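Local coordinates for protein gamma-glutamyltranspeptidase (Streptomyces lincolnensis, PDB 6J3A) that is a gamma-glutamyltranspeptidase homologue of the LmbA-like group, and probably cleaves or transfers gamma-glutamyl groups as a member of the N-terminal nucleophile hydrolases, at residues Gly43-His48 with Asp129-Ala134; Ala261-Asn266 with Gln284-Leu289; Ser365-Leu370 with Met462-Glu467; Arg480-Pro485 with Gly545-Arg550. All coordinates share one frame; numbering follows the deposited sequence.

Contact 1: Gly43-His48 with Asp129-Ala134; sequences GAFVLH and DVLKYA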
loop_
_atom_site.group_PDB
_atom_site.type_symbol
_atom_site.label_atom_id
_atom_site.label_comp_id
_atom_site.label_asym_id
_atom_site.label_seq_id
_atom_site.Cartn_x
_atom_site.Cartn_y
_atom_site.Cartn_z
ATOM N N GLY A 43 9.627 10.404 -9.617
ATOM C CA GLY A 43 8.472 9.554 -9.883
ATOM C C GLY A 43 7.993 9.611 -11.323
ATOM O O GLY A 43 7.602 8.596 -11.887
ATOM N N ALA A 44 8.039 10.800 -11.918
ATOM C CA ALA A 44 7.539 11.020 -13.278
ATOM C C ALA A 44 8.348 10.276 -14.319
ATOM O O ALA A 44 7.791 9.714 -15.253
ATOM C CB ALA A 44 7.532 12.500 -13.603
ATOM N N PHE A 45 9.664 10.289 -14.154
ATOM C CA PHE A 45 10.556 9.566 -15.049
ATOM C C PHE A 45 10.492 8.053 -14.812
ATOM O O PHE A 45 10.693 7.269 -15.732
ATOM C CB PHE A 45 11.986 10.111 -14.947
ATOM C CG PHE A 45 12.177 11.420 -15.668
ATOM C CD1 PHE A 45 11.740 12.606 -15.104
ATOM C CD2 PHE A 45 12.771 11.461 -16.930
ATOM C CE1 PHE A 45 11.900 13.814 -15.774
ATOM C CE2 PHE A 45 12.943 12.667 -17.600
ATOM C CZ PHE A 45 12.504 13.849 -17.024
ATOM N N VAL A 46 10.214 7.639 -13.587
ATOM C CA VAL A 46 9.914 6.236 -13.329
ATOM C C VAL A 46 8.626 5.839 -14.071
ATOM O O VAL A 46 8.587 4.794 -14.718
ATOM C CB VAL A 46 9.851 5.937 -11.813
ATOM C CG1 VAL A 46 9.269 4.556 -11.536
ATOM C CG2 VAL A 46 11.249 6.045 -11.211
ATOM N N LEU A 47 7.603 6.686 -14.010
ATOM C CA LEU A 47 6.349 6.421 -14.727
ATOM C C LEU A 47 6.516 6.203 -16.227
ATOM O O LEU A 47 5.807 5.373 -16.813
ATOM C CB LEU A 47 5.340 7.546 -14.499
ATOM C CG LEU A 47 4.655 7.582 -13.137
ATOM C CD1 LEU A 47 3.906 8.892 -12.979
ATOM C CD2 LEU A 47 3.700 6.412 -12.972
ATOM N N HIS A 48 7.437 6.943 -16.849
ATOM C CA HIS A 48 7.746 6.730 -18.275
ATOM C C HIS A 48 8.087 5.259 -18.487
ATOM O O HIS A 48 7.574 4.605 -19.400
ATOM C CB HIS A 48 8.954 7.548 -18.737
ATOM C CG HIS A 48 8.774 9.023 -18.626
ATOM N ND1 HIS A 48 9.835 9.888 -18.453
ATOM C CD2 HIS A 48 7.660 9.791 -18.665
ATOM C CE1 HIS A 48 9.378 11.125 -18.376
ATOM N NE2 HIS A 48 8.062 11.094 -18.504
ATOM N N ASP A 129 20.646 12.671 -9.386
ATOM C CA ASP A 129 20.088 11.985 -8.207
ATOM C C ASP A 129 18.592 11.703 -8.357
ATOM O O ASP A 129 18.085 10.692 -7.862
ATOM C CB ASP A 129 20.321 12.795 -6.921
ATOM C CG ASP A 129 21.812 13.059 -6.624
ATOM O OD1 ASP A 129 22.686 12.689 -7.433
ATOM O OD2 ASP A 129 22.112 13.656 -5.563
ATOM N N VAL A 130 17.893 12.591 -9.049
ATOM C CA VAL A 130 16.452 12.490 -9.140
ATOM C C VAL A 130 16.045 11.556 -10.254
ATOM O O VAL A 130 14.997 10.924 -10.164
ATOM C CB VAL A 130 15.789 13.888 -9.195
ATOM C CG1 VAL A 130 14.648 13.971 -10.185
ATOM C CG2 VAL A 130 15.277 14.253 -7.810
ATOM N N LEU A 131 16.860 11.436 -11.298
ATOM C CA LEU A 131 16.473 10.542 -12.382
ATOM C C LEU A 131 17.195 9.169 -12.421
ATOM O O LEU A 131 16.917 8.363 -13.307
ATOM C CB LEU A 131 16.392 11.300 -13.724
ATOM C CG LEU A 131 17.567 11.742 -14.578
ATOM C CD1 LEU A 131 18.335 10.539 -15.086
ATOM C CD2 LEU A 131 17.039 12.525 -15.767
ATOM N N LYS A 132 18.044 8.871 -11.434
ATOM C CA LYS A 132 18.715 7.549 -11.347
ATOM C C LYS A 132 17.762 6.347 -11.171
ATOM O O LYS A 132 18.092 5.227 -11.541
ATOM C CB LYS A 132 19.765 7.539 -10.228
ATOM C CG LYS A 132 19.196 7.486 -8.816
ATOM C CD LYS A 132 20.247 7.830 -7.770
ATOM C CE LYS A 132 19.709 7.664 -6.351
ATOM N NZ LYS A 132 20.108 8.786 -5.461
ATOM N N TYR A 133 16.593 6.594 -10.599
ATOM C CA TYR A 133 15.598 5.544 -10.365
ATOM C C TYR A 133 15.081 4.984 -11.674
ATOM O O TYR A 133 15.121 3.779 -11.884
ATOM C CB TYR A 133 14.436 6.082 -9.524
ATOM C CG TYR A 133 14.901 6.572 -8.178
ATOM C CD1 TYR A 133 15.215 5.671 -7.163
ATOM C CD2 TYR A 133 15.093 7.928 -7.935
ATOM C CE1 TYR A 133 15.676 6.107 -5.930
ATOM C CE2 TYR A 133 15.552 8.375 -6.707
ATOM C CZ TYR A 133 15.842 7.461 -5.707
ATOM O OH TYR A 133 16.298 7.896 -4.482
ATOM N N ALA A 134 14.624 5.878 -12.551
ATOM C CA ALA A 134 14.154 5.519 -13.904
ATOM C C ALA A 134 15.218 4.843 -14.768
ATOM O O ALA A 134 14.924 3.864 -15.448
ATOM C CB ALA A 134 13.625 6.754 -14.614
#

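Contact 2: Ala261-Asn266 with Gln284-Leu289; sequences ATYDWN and QQLALL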
loop_
_atom_site.group_PDB
_atom_site.type_symbol
_atom_site.label_atom_id
_atom_site.label_comp_id
_atom_site.label_asym_id
_atom_site.label_seq_id
_atom_site.Cartn_x
_atom_site.Cartn_y
_atom_site.Cartn_z
ATOM N N ALA A 261 -7.126 28.214 -12.565
ATOM C CA ALA A 261 -8.556 28.488 -12.538
ATOM C C ALA A 261 -9.056 27.963 -11.202
ATOM O O ALA A 261 -8.647 26.895 -10.763
ATOM C CB ALA A 261 -9.253 27.790 -13.694
ATOM N N THR A 262 -9.904 28.739 -10.540
ATOM C CA THR A 262 -10.343 28.421 -9.179
ATOM C C THR A 262 -11.823 28.673 -9.008
ATOM O O THR A 262 -12.407 29.494 -9.693
ATOM C CB THR A 262 -9.654 29.295 -8.128
ATOM O OG1 THR A 262 -10.064 30.652 -8.327
ATOM C CG2 THR A 262 -8.127 29.189 -8.206
ATOM N N TYR A 263 -12.415 27.972 -8.057
ATOM C CA TYR A 263 -13.808 28.168 -7.719
ATOM C C TYR A 263 -14.043 27.832 -6.245
ATOM O O TYR A 263 -13.664 26.764 -5.767
ATOM C CB TYR A 263 -14.699 27.322 -8.614
ATOM C CG TYR A 263 -16.156 27.632 -8.438
ATOM C CD1 TYR A 263 -16.672 28.864 -8.836
ATOM C CD2 TYR A 263 -17.026 26.706 -7.854
ATOM C CE1 TYR A 263 -18.015 29.170 -8.663
ATOM C CE2 TYR A 263 -18.373 26.996 -7.686
ATOM C CZ TYR A 263 -18.861 28.229 -8.088
ATOM O OH TYR A 263 -20.189 28.525 -7.926
ATOM N N ASP A 264 -14.667 28.774 -5.544
ATOM C CA ASP A 264 -15.043 28.621 -4.148
ATOM C C ASP A 264 -16.387 27.891 -4.009
ATOM O O ASP A 264 -17.395 28.295 -4.596
ATOM C CB ASP A 264 -15.089 29.993 -3.487
ATOM C CG ASP A 264 -13.696 30.623 -3.334
ATOM O OD1 ASP A 264 -12.678 30.026 -3.759
ATOM O OD2 ASP A 264 -13.615 31.735 -2.776
ATOM N N TRP A 265 -16.379 26.802 -3.244
ATOM C CA TRP A 265 -17.587 26.021 -2.984
ATOM C C TRP A 265 -17.596 25.469 -1.557
ATOM O O TRP A 265 -16.713 24.697 -1.179
ATOM C CB TRP A 265 -17.720 24.871 -3.991
ATOM C CG TRP A 265 -18.872 23.947 -3.695
ATOM C CD1 TRP A 265 -20.190 24.116 -4.051
ATOM C CD2 TRP A 265 -18.813 22.714 -2.966
ATOM N NE1 TRP A 265 -20.949 23.054 -3.594
ATOM C CE2 TRP A 265 -20.127 22.186 -2.920
ATOM C CE3 TRP A 265 -17.776 22.007 -2.338
ATOM C CZ2 TRP A 265 -20.424 20.981 -2.278
ATOM C CZ3 TRP A 265 -18.071 20.818 -1.699
ATOM C CH2 TRP A 265 -19.385 20.312 -1.675
ATOM N N ASN A 266 -18.604 25.875 -0.779
ATOM C CA ASN A 266 -18.926 25.259 0.521
ATOM C C ASN A 266 -17.721 25.176 1.483
ATOM O O ASN A 266 -17.459 24.135 2.092
ATOM C CB ASN A 266 -19.532 23.874 0.271
ATOM C CG ASN A 266 -19.961 23.182 1.545
ATOM O OD1 ASN A 266 -20.768 23.711 2.306
ATOM N ND2 ASN A 266 -19.414 21.994 1.788
ATOM N N GLN A 284 -17.039 24.110 -13.284
ATOM C CA GLN A 284 -18.392 24.360 -13.821
ATOM C C GLN A 284 -19.433 23.425 -13.224
ATOM O O GLN A 284 -20.571 23.823 -12.989
ATOM C CB GLN A 284 -18.417 24.249 -15.349
ATOM C CG GLN A 284 -17.872 25.484 -16.056
ATOM C CD GLN A 284 -18.385 25.658 -17.467
ATOM O OE1 GLN A 284 -17.597 25.776 -18.401
ATOM N NE2 GLN A 284 -19.711 25.680 -17.634
ATOM N N GLN A 285 -19.036 22.185 -12.974
ATOM C CA GLN A 285 -19.919 21.227 -12.312
ATOM C C GLN A 285 -20.277 21.634 -10.878
ATOM O O GLN A 285 -21.406 21.415 -10.432
ATOM C CB GLN A 285 -19.307 19.831 -12.347
ATOM C CG GLN A 285 -19.390 19.182 -13.719
ATOM C CD GLN A 285 -18.606 17.886 -13.788
ATOM O OE1 GLN A 285 -19.123 16.826 -13.461
ATOM N NE2 GLN A 285 -17.353 17.970 -14.211
ATOM N N LEU A 286 -19.312 22.239 -10.185
ATOM C CA LEU A 286 -19.492 22.725 -8.815
ATOM C C LEU A 286 -20.383 23.952 -8.775
ATOM O O LEU A 286 -21.263 24.063 -7.912
ATOM C CB LEU A 286 -18.139 23.094 -8.197
ATOM C CG LEU A 286 -17.194 21.962 -7.824
ATOM C CD1 LEU A 286 -15.847 22.531 -7.415
ATOM C CD2 LEU A 286 -17.775 21.136 -6.695
ATOM N N ALA A 287 -20.129 24.877 -9.702
ATOM C CA ALA A 287 -20.977 26.060 -9.884
ATOM C C ALA A 287 -22.436 25.740 -10.235
ATOM O O ALA A 287 -23.337 26.509 -9.924
ATOM C CB ALA A 287 -20.382 26.961 -10.941
ATOM N N LEU A 288 -22.655 24.605 -10.876
ATOM C CA LEU A 288 -24.007 24.156 -11.229
ATOM C C LEU A 288 -24.839 23.709 -10.042
ATOM O O LEU A 288 -26.068 23.754 -10.097
ATOM C CB LEU A 288 -23.944 23.005 -12.255
ATOM C CG LEU A 288 -24.371 23.203 -13.717
ATOM C CD1 LEU A 288 -24.605 24.641 -14.124
ATOM C CD2 LEU A 288 -23.349 22.566 -14.649
ATOM N N LEU A 289 -24.177 23.282 -8.975
ATOM C CA LEU A 289 -24.866 22.623 -7.881
ATOM C C LEU A 289 -25.747 23.593 -7.102
ATOM O O LEU A 289 -25.378 24.748 -6.930
ATOM C CB LEU A 289 -23.848 21.979 -6.941
ATOM C CG LEU A 289 -22.973 20.880 -7.559
ATOM C CD1 LEU A 289 -21.801 20.555 -6.639
ATOM C CD2 LEU A 289 -23.777 19.627 -7.887
#

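Contact 3: Ser365-Leu370 with Met462-Glu467; sequences SAHADL and MTWLEE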
loop_
_atom_site.group_PDB
_atom_site.type_symbol
_atom_site.label_atom_id
_atom_site.label_comp_id
_atom_site.label_asym_id
_atom_site.label_seq_id
_atom_site.Cartn_x
_atom_site.Cartn_y
_atom_site.Cartn_z
ATOM N N SER A 365 -18.235 22.393 -33.474
ATOM C CA SER A 365 -17.643 21.658 -34.597
ATOM C C SER A 365 -18.712 20.888 -35.367
ATOM O O SER A 365 -19.702 20.424 -34.795
ATOM C CB SER A 365 -16.549 20.689 -34.119
ATOM O OG SER A 365 -16.602 19.443 -34.798
ATOM N N ALA A 366 -18.477 20.741 -36.668
ATOM C CA ALA A 366 -19.369 19.996 -37.561
ATOM C C ALA A 366 -19.518 18.524 -37.130
ATOM O O ALA A 366 -20.565 17.914 -37.347
ATOM C CB ALA A 366 -18.859 20.087 -38.990
ATOM N N HIS A 367 -18.470 17.982 -36.507
ATOM C CA HIS A 367 -18.460 16.623 -35.936
ATOM C C HIS A 367 -19.135 16.425 -34.560
ATOM O O HIS A 367 -19.212 15.290 -34.057
ATOM C CB HIS A 367 -17.010 16.167 -35.806
ATOM C CG HIS A 367 -16.349 15.906 -37.113
ATOM N ND1 HIS A 367 -15.644 16.873 -37.801
ATOM C CD2 HIS A 367 -16.294 14.785 -37.866
ATOM C CE1 HIS A 367 -15.178 16.353 -38.922
ATOM N NE2 HIS A 367 -15.560 15.088 -38.987
ATOM N N ALA A 368 -19.611 17.509 -33.952
ATOM C CA ALA A 368 -20.168 17.465 -32.595
ATOM C C ALA A 368 -21.509 16.718 -32.452
ATOM O O ALA A 368 -21.909 16.376 -31.339
ATOM C CB ALA A 368 -20.293 18.876 -32.047
ATOM N N ASP A 369 -22.194 16.479 -33.566
ATOM C CA ASP A 369 -23.432 15.664 -33.585
ATOM C C ASP A 369 -23.201 14.144 -33.789
ATOM O O ASP A 369 -24.124 13.346 -33.591
ATOM C CB ASP A 369 -24.424 16.208 -34.642
ATOM C CG ASP A 369 -23.784 16.426 -36.030
ATOM O OD1 ASP A 369 -22.586 16.109 -36.217
ATOM O OD2 ASP A 369 -24.483 16.924 -36.939
ATOM N N LEU A 370 -21.977 13.759 -34.165
ATOM C CA LEU A 370 -21.655 12.377 -34.552
ATOM C C LEU A 370 -21.750 11.379 -33.401
ATOM O O LEU A 370 -21.153 11.584 -32.345
ATOM C CB LEU A 370 -20.240 12.300 -35.146
ATOM C CG LEU A 370 -19.680 10.900 -35.494
ATOM C CD1 LEU A 370 -20.039 10.486 -36.917
ATOM C CD2 LEU A 370 -18.170 10.840 -35.273
ATOM N N MET A 462 -6.961 15.936 -30.391
ATOM C CA MET A 462 -8.080 16.539 -29.685
ATOM C C MET A 462 -8.566 17.872 -30.256
ATOM O O MET A 462 -9.642 18.342 -29.885
ATOM C CB MET A 462 -7.693 16.701 -28.217
ATOM C CG MET A 462 -7.163 15.407 -27.603
ATOM S SD MET A 462 -7.257 15.366 -25.810
ATOM C CE MET A 462 -6.996 13.626 -25.547
ATOM N N THR A 463 -7.797 18.463 -31.165
ATOM C CA THR A 463 -8.218 19.667 -31.882
ATOM C C THR A 463 -9.213 19.310 -32.977
ATOM O O THR A 463 -9.475 18.137 -33.247
ATOM C CB THR A 463 -7.028 20.349 -32.563
ATOM O OG1 THR A 463 -6.445 19.441 -33.501
ATOM C CG2 THR A 463 -5.987 20.769 -31.551
ATOM N N TRP A 464 -9.750 20.343 -33.612
ATOM C CA TRP A 464 -10.648 20.182 -34.747
ATOM C C TRP A 464 -10.049 20.706 -36.045
ATOM O O TRP A 464 -9.439 21.782 -36.064
ATOM C CB TRP A 464 -11.935 20.936 -34.481
ATOM C CG TRP A 464 -12.768 20.370 -33.389
ATOM C CD1 TRP A 464 -13.121 20.991 -32.230
ATOM C CD2 TRP A 464 -13.382 19.076 -33.361
ATOM N NE1 TRP A 464 -13.924 20.170 -31.479
ATOM C CE2 TRP A 464 -14.103 18.986 -32.146
ATOM C CE3 TRP A 464 -13.405 17.988 -34.247
ATOM C CZ2 TRP A 464 -14.840 17.844 -31.785
ATOM C CZ3 TRP A 464 -14.145 16.849 -33.888
ATOM C CH2 TRP A 464 -14.847 16.792 -32.662
ATOM N N LEU A 465 -10.252 19.943 -37.123
ATOM C CA LEU A 465 -9.906 20.375 -38.476
ATOM C C LEU A 465 -11.040 21.217 -39.074
ATOM O O LEU A 465 -11.793 20.775 -39.949
ATOM C CB LEU A 465 -9.590 19.163 -39.356
ATOM C CG LEU A 465 -8.421 18.289 -38.903
ATOM C CD1 LEU A 465 -8.158 17.211 -39.931
ATOM C CD2 LEU A 465 -7.144 19.090 -38.675
ATOM N N GLU A 466 -11.130 22.448 -38.587
ATOM C CA GLU A 466 -12.226 23.358 -38.902
ATOM C C GLU A 466 -11.858 24.682 -38.291
ATOM O O GLU A 466 -11.516 24.732 -37.113
ATOM C CB GLU A 466 -13.532 22.855 -38.292
ATOM C CG GLU A 466 -14.769 23.641 -38.678
ATOM C CD GLU A 466 -16.056 22.956 -38.235
ATOM O OE1 GLU A 466 -16.010 21.800 -37.763
ATOM O OE2 GLU A 466 -17.137 23.569 -38.342
ATOM N N GLU A 467 -11.919 25.745 -39.086
ATOM C CA GLU A 467 -11.517 27.073 -38.635
ATOM C C GLU A 467 -12.583 27.764 -37.782
ATOM O O GLU A 467 -13.752 27.359 -37.763
ATOM C CB GLU A 467 -11.140 27.955 -39.834
ATOM C CG GLU A 467 -9.804 27.606 -40.488
ATOM C CD GLU A 467 -8.579 27.990 -39.653
ATOM O OE1 GLU A 467 -7.463 27.989 -40.211
ATOM O OE2 GLU A 467 -8.706 28.295 -38.446
#

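Contact 4: Arg480-Pro485 with Gly545-Arg550; sequences RTTLTP and GSFYPR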
loop_
_atom_site.group_PDB
_atom_site.type_symbol
_atom_site.label_atom_id
_atom_site.label_comp_id
_atom_site.label_asym_id
_atom_site.label_seq_id
_atom_site.Cartn_x
_atom_site.Cartn_y
_atom_site.Cartn_z
ATOM N N ARG A 480 -6.798 21.277 -26.824
ATOM C CA ARG A 480 -7.644 21.195 -25.656
ATOM C C ARG A 480 -7.418 19.848 -24.976
ATOM O O ARG A 480 -7.935 18.825 -25.420
ATOM C CB ARG A 480 -9.096 21.382 -26.060
ATOM C CG ARG A 480 -10.006 21.757 -24.918
ATOM C CD ARG A 480 -10.953 20.628 -24.624
ATOM N NE ARG A 480 -12.009 20.538 -25.627
ATOM C CZ ARG A 480 -12.603 19.412 -26.028
ATOM N NH1 ARG A 480 -13.565 19.487 -26.942
ATOM N NH2 ARG A 480 -12.239 18.213 -25.550
ATOM N N THR A 481 -6.649 19.863 -23.889
ATOM C CA THR A 481 -6.064 18.635 -23.318
ATOM C C THR A 481 -6.919 18.066 -22.178
ATOM O O THR A 481 -7.489 18.830 -21.384
ATOM C CB THR A 481 -4.595 18.880 -22.883
ATOM O OG1 THR A 481 -3.959 17.635 -22.583
ATOM C CG2 THR A 481 -4.474 19.817 -21.689
ATOM N N THR A 482 -7.024 16.734 -22.117
ATOM C CA THR A 482 -7.813 16.059 -21.062
ATOM C C THR A 482 -7.130 16.039 -19.684
ATOM O O THR A 482 -7.785 15.806 -18.669
ATOM C CB THR A 482 -8.182 14.614 -21.440
ATOM O OG1 THR A 482 -7.027 13.936 -21.948
ATOM C CG2 THR A 482 -9.290 14.612 -22.476
ATOM N N LEU A 483 -5.827 16.309 -19.669
ATOM C CA LEU A 483 -4.991 16.216 -18.478
ATOM C C LEU A 483 -5.349 17.313 -17.491
ATOM O O LEU A 483 -5.253 18.496 -17.812
ATOM C CB LEU A 483 -3.517 16.330 -18.869
ATOM C CG LEU A 483 -3.077 15.461 -20.064
ATOM C CD1 LEU A 483 -1.563 15.516 -20.204
ATOM C CD2 LEU A 483 -3.598 14.021 -19.984
ATOM N N THR A 484 -5.733 16.912 -16.281
ATOM C CA THR A 484 -6.356 17.821 -15.351
ATOM C C THR A 484 -6.158 17.429 -13.886
ATOM O O THR A 484 -7.053 16.856 -13.250
ATOM C CB THR A 484 -7.850 18.012 -15.690
ATOM O OG1 THR A 484 -8.446 18.852 -14.703
ATOM C CG2 THR A 484 -8.606 16.676 -15.788
ATOM N N PRO A 485 -4.991 17.778 -13.324
ATOM C CA PRO A 485 -4.795 17.572 -11.886
ATOM C C PRO A 485 -5.592 18.573 -11.045
ATOM O O PRO A 485 -6.113 19.559 -11.579
ATOM C CB PRO A 485 -3.285 17.774 -11.693
ATOM C CG PRO A 485 -2.857 18.632 -12.829
ATOM C CD PRO A 485 -3.842 18.455 -13.952
ATOM N N GLY A 545 -16.232 12.804 -27.626
ATOM C CA GLY A 545 -14.995 12.398 -26.973
ATOM C C GLY A 545 -13.794 13.167 -27.497
ATOM O O GLY A 545 -13.794 13.620 -28.646
ATOM N N SER A 546 -12.782 13.316 -26.646
ATOM C CA SER A 546 -11.527 13.980 -27.012
ATOM C C SER A 546 -10.626 13.183 -27.986
ATOM O O SER A 546 -9.779 13.784 -28.659
ATOM C CB SER A 546 -10.739 14.342 -25.746
ATOM O OG SER A 546 -11.333 15.459 -25.097
ATOM N N PHE A 547 -10.825 11.860 -28.058
ATOM C CA PHE A 547 -9.952 10.936 -28.796
ATOM C C PHE A 547 -10.539 10.501 -30.132
ATOM O O PHE A 547 -11.739 10.198 -30.211
ATOM C CB PHE A 547 -9.689 9.679 -27.951
ATOM C CG PHE A 547 -8.987 9.967 -26.664
ATOM C CD1 PHE A 547 -7.608 10.164 -26.646
ATOM C CD2 PHE A 547 -9.698 10.072 -25.471
ATOM C CE1 PHE A 547 -6.949 10.439 -25.457
ATOM C CE2 PHE A 547 -9.048 10.352 -24.284
ATOM C CZ PHE A 547 -7.671 10.545 -24.273
ATOM N N TYR A 548 -9.680 10.459 -31.160
ATOM C CA TYR A 548 -10.014 9.941 -32.492
ATOM C C TYR A 548 -10.619 8.557 -32.322
ATOM O O TYR A 548 -10.010 7.758 -31.614
ATOM C CB TYR A 548 -8.732 9.821 -33.319
ATOM C CG TYR A 548 -8.920 9.161 -34.660
ATOM C CD1 TYR A 548 -9.277 9.912 -35.773
ATOM C CD2 TYR A 548 -8.749 7.782 -34.822
ATOM C CE1 TYR A 548 -9.472 9.317 -37.007
ATOM C CE2 TYR A 548 -8.937 7.178 -36.059
ATOM C CZ TYR A 548 -9.295 7.955 -37.153
ATOM O OH TYR A 548 -9.479 7.405 -38.401
ATOM N N PRO A 549 -11.770 8.230 -32.932
ATOM C CA PRO A 549 -12.519 9.015 -33.934
ATOM C C PRO A 549 -13.633 9.981 -33.433
ATOM O O PRO A 549 -14.523 10.346 -34.221
ATOM C CB PRO A 549 -13.168 7.899 -34.775
ATOM C CG PRO A 549 -13.493 6.855 -33.759
ATOM C CD PRO A 549 -12.398 6.913 -32.717
ATOM N N ARG A 550 -13.593 10.378 -32.163
ATOM C CA ARG A 550 -14.410 11.495 -31.628
ATOM C C ARG A 550 -15.936 11.308 -31.668
ATOM O O ARG A 550 -16.676 12.279 -31.891
ATOM C CB ARG A 550 -14.103 12.837 -32.331
ATOM C CG ARG A 550 -12.651 13.175 -32.604
ATOM C CD ARG A 550 -11.904 13.517 -31.337
ATOM N NE ARG A 550 -12.324 14.764 -30.699
ATOM C CZ ARG A 550 -11.790 15.967 -30.909
ATOM N NH1 ARG A 550 -10.814 16.159 -31.791
ATOM N NH2 ARG A 550 -12.252 17.001 -30.219
HETATM O O HOH W 1 -14.262 16.602 -28.046
HETATM O O HOH W 2 -9.777 17.391 -24.363
#

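Contact 1: Gly43-His48 with Asp129-Ala134
Ala134 presses its methyl group against the backbone of Phe45, where two helices of this N-terminal nucleophile (Ntn) family protein, 36-50 and 127-140, run side by side. The two segments are nearly parallel, their axes crossing at -22° with a closest approach of 7.7 Å. Such a short separation illustrates what a small residue permits: Ala134 CB lies only 3.2 Å from Phe45 O and 3.8 Å from Phe45 CB.

The larger side chains flank this point. Phe45 sets out toward the partner helix, and its ring meets Leu131 obliquely, CE2 coming within 4.5 Å of Leu131 CD2. His48, one turn along its own helix, places CE1 over one face of the Phe45 ring near the rim, while Trp192 makes an edge-to-face contact with that ring; Phe112 and Met116 of helix 111-122 pack on it too. Tyr133 crosses Val46 obliquely and touches it with its root alone, CB 3.6 Å from Val46 CG2, for its ring leads away from helix 36-50. That side chain packs on Ala28 and Val29 of helix 20-31 and on Arg617 of the second subunit.

Helix 127-140 is kinked here, the amides of Tyr133 and Ala134 making no bond to the preceding turn. Val46 CG2, anti to its own carbonyl carbon, lies 3.6 Å from one of those two amides, Ala134 N.

Contact 2: Ala261-Asn266 with Gln284-Leu289
Tyr263 and Trp265 each hold CG anti to the backbone N (chi1 -172° and 174°), and from alternate positions of one strand both reach the same helix. Strand segment 261-265 and helix segment 284-288 run at 25° to each other, an example of a helix laid along a sheet with aromatic residues filling the interval.

The Tyr263 ring lies obliquely against the backbone N, CA and methyl group of Ala287: CE2 is 3.4 Å from Ala287 N, and OH is 3.2 Å from Ala287 CA. Near its root the ring slides past Leu286 in the opposite direction, CD2 being 3.8 Å from Leu286 CB. Trp265 crosses Leu286 at about a right angle and receives Leu286 CD2 over one face, 4.1 Å above the plane and toward the rim. The opposite face is covered at its centre by Asn266 CB, so the indole is sandwiched; its NE1 lies 4.0 Å from Leu289 CD1. An alanine at Tyr263 would probably open a gap beside Leu286 CB and the Ala287 methyl group, both of which the ring now touches.

Strand 256-265 pairs with strand 268-272 through Tyr263 and Val270. Helix 506-519 meets Trp265 through Leu515 and Ala518, and helix 299-319 meets Leu289 through Leu305.

Contact 3: Ser365-Leu370 with Met462-Glu467
Ser365 sits on the indole of Trp464. Its OG is 3.4 Å above the plane, over the centre of the ring system, and its CB makes a CH-pi contact with the five-membered ring, 3.6 Å from that centroid and 10° off the normal. His367 comes in beside it, CB 3.5 Å from Trp464 CZ3; the imidazole is almost parallel to the indole, at 6°, but slid so far that the rings barely overlap. Next to this, Ala366 N donates to Glu466 OE1 at 2.9 Å, a nearly straight bond of 175° that uses the syn lone pair. Glu466 has CG anti to its backbone N and an extended chain beyond, which carries the carboxylate across to the 365-370 loop.

The motif on the serine side is an ST turn: Ser365 OG accepts from His367 N at 2.9 Å, which steadies the hydroxyl over the aromatic face. On the other side Leu465 centres an inverse gamma turn between the two contacting residues. Further out, Trp464 NE1 bonds to Glu317 OE2, and Arg550 makes a cation-pi contact with the indole. An alanine at Trp464 would probably leave Ser365 and His367 facing a gap, and Glu317 without this donor. The backbone O of Glu466 bonds to Ser472 OG.

Contact 4: Arg480-Pro485 with Gly545-Arg550
The guanidinium of Arg480 turns its edge to Ser546, whose OG lies in the plane 2.9 Å from Arg480 NH2, and water 1 occupies another place in that plane. Arg550 receives Ser546 O over one face of its own guanidinium, 3.4 Å above the plane and toward the rim, while Gly545 O and the same water lie at its edge. The bond from Arg550 NE to Gly545 O is 2.8 Å long, in the carbonyl plane. Between the two arginines, Arg480 NH1 and Arg550 NH2 are 4.3 Å apart, and water 1 accepts from both.

Ser546 and Arg550 belong to a loop shaped by a type VI beta turn, Phe547-Arg550, with a cis peptide bond before Pro549 and Arg550 N bonded to Phe547 O at 2.7 Å. The opposing loop leads into strand 486-490. Its Thr482 holds CG2 anti to the carbonyl carbon, which directs that methyl group at the serine, 3.4 Å from Ser546 OG. Water 2 draws the pieces together, donating to Arg480 O, accepting from Arg480 NH2, and hydrogen-bonded to Ser546 OG at 2.6 Å.

Arg480 NH1 forms a salt bridge with Glu317 OE1, which is likely to ease the repulsion between the arginines, and Arg550 NH1 bonds to Thr463 O. Ser546 N bonds to Asp504 OD2.

How the contacts relate
Contacts 1 and 4 are buried, contacts 2 and 3 partly so, yet burial alone does not set the chemistry. Contact 1 is apolar helix against helix, whereas contact 4, about 9 Å from the chain's centre, is polar and wet, with ordered waters between charged groups. Contact 2 joins strand to helix through aromatic rings; contact 3 joins two irregular segments by a ring face and one carboxylate bond. Contacts 3 and 4 touch directly, Thr463 O lying 2.8 Å from Arg550 NH1. Helix 299-319 borders contacts 2, 3 and 4, its Glu317 serving both Trp464 and Arg480. Contact 1 touches none of the others; its centre is about 26 Å from that of contact 4 and 35 Å or more from those of contacts 2 and 3.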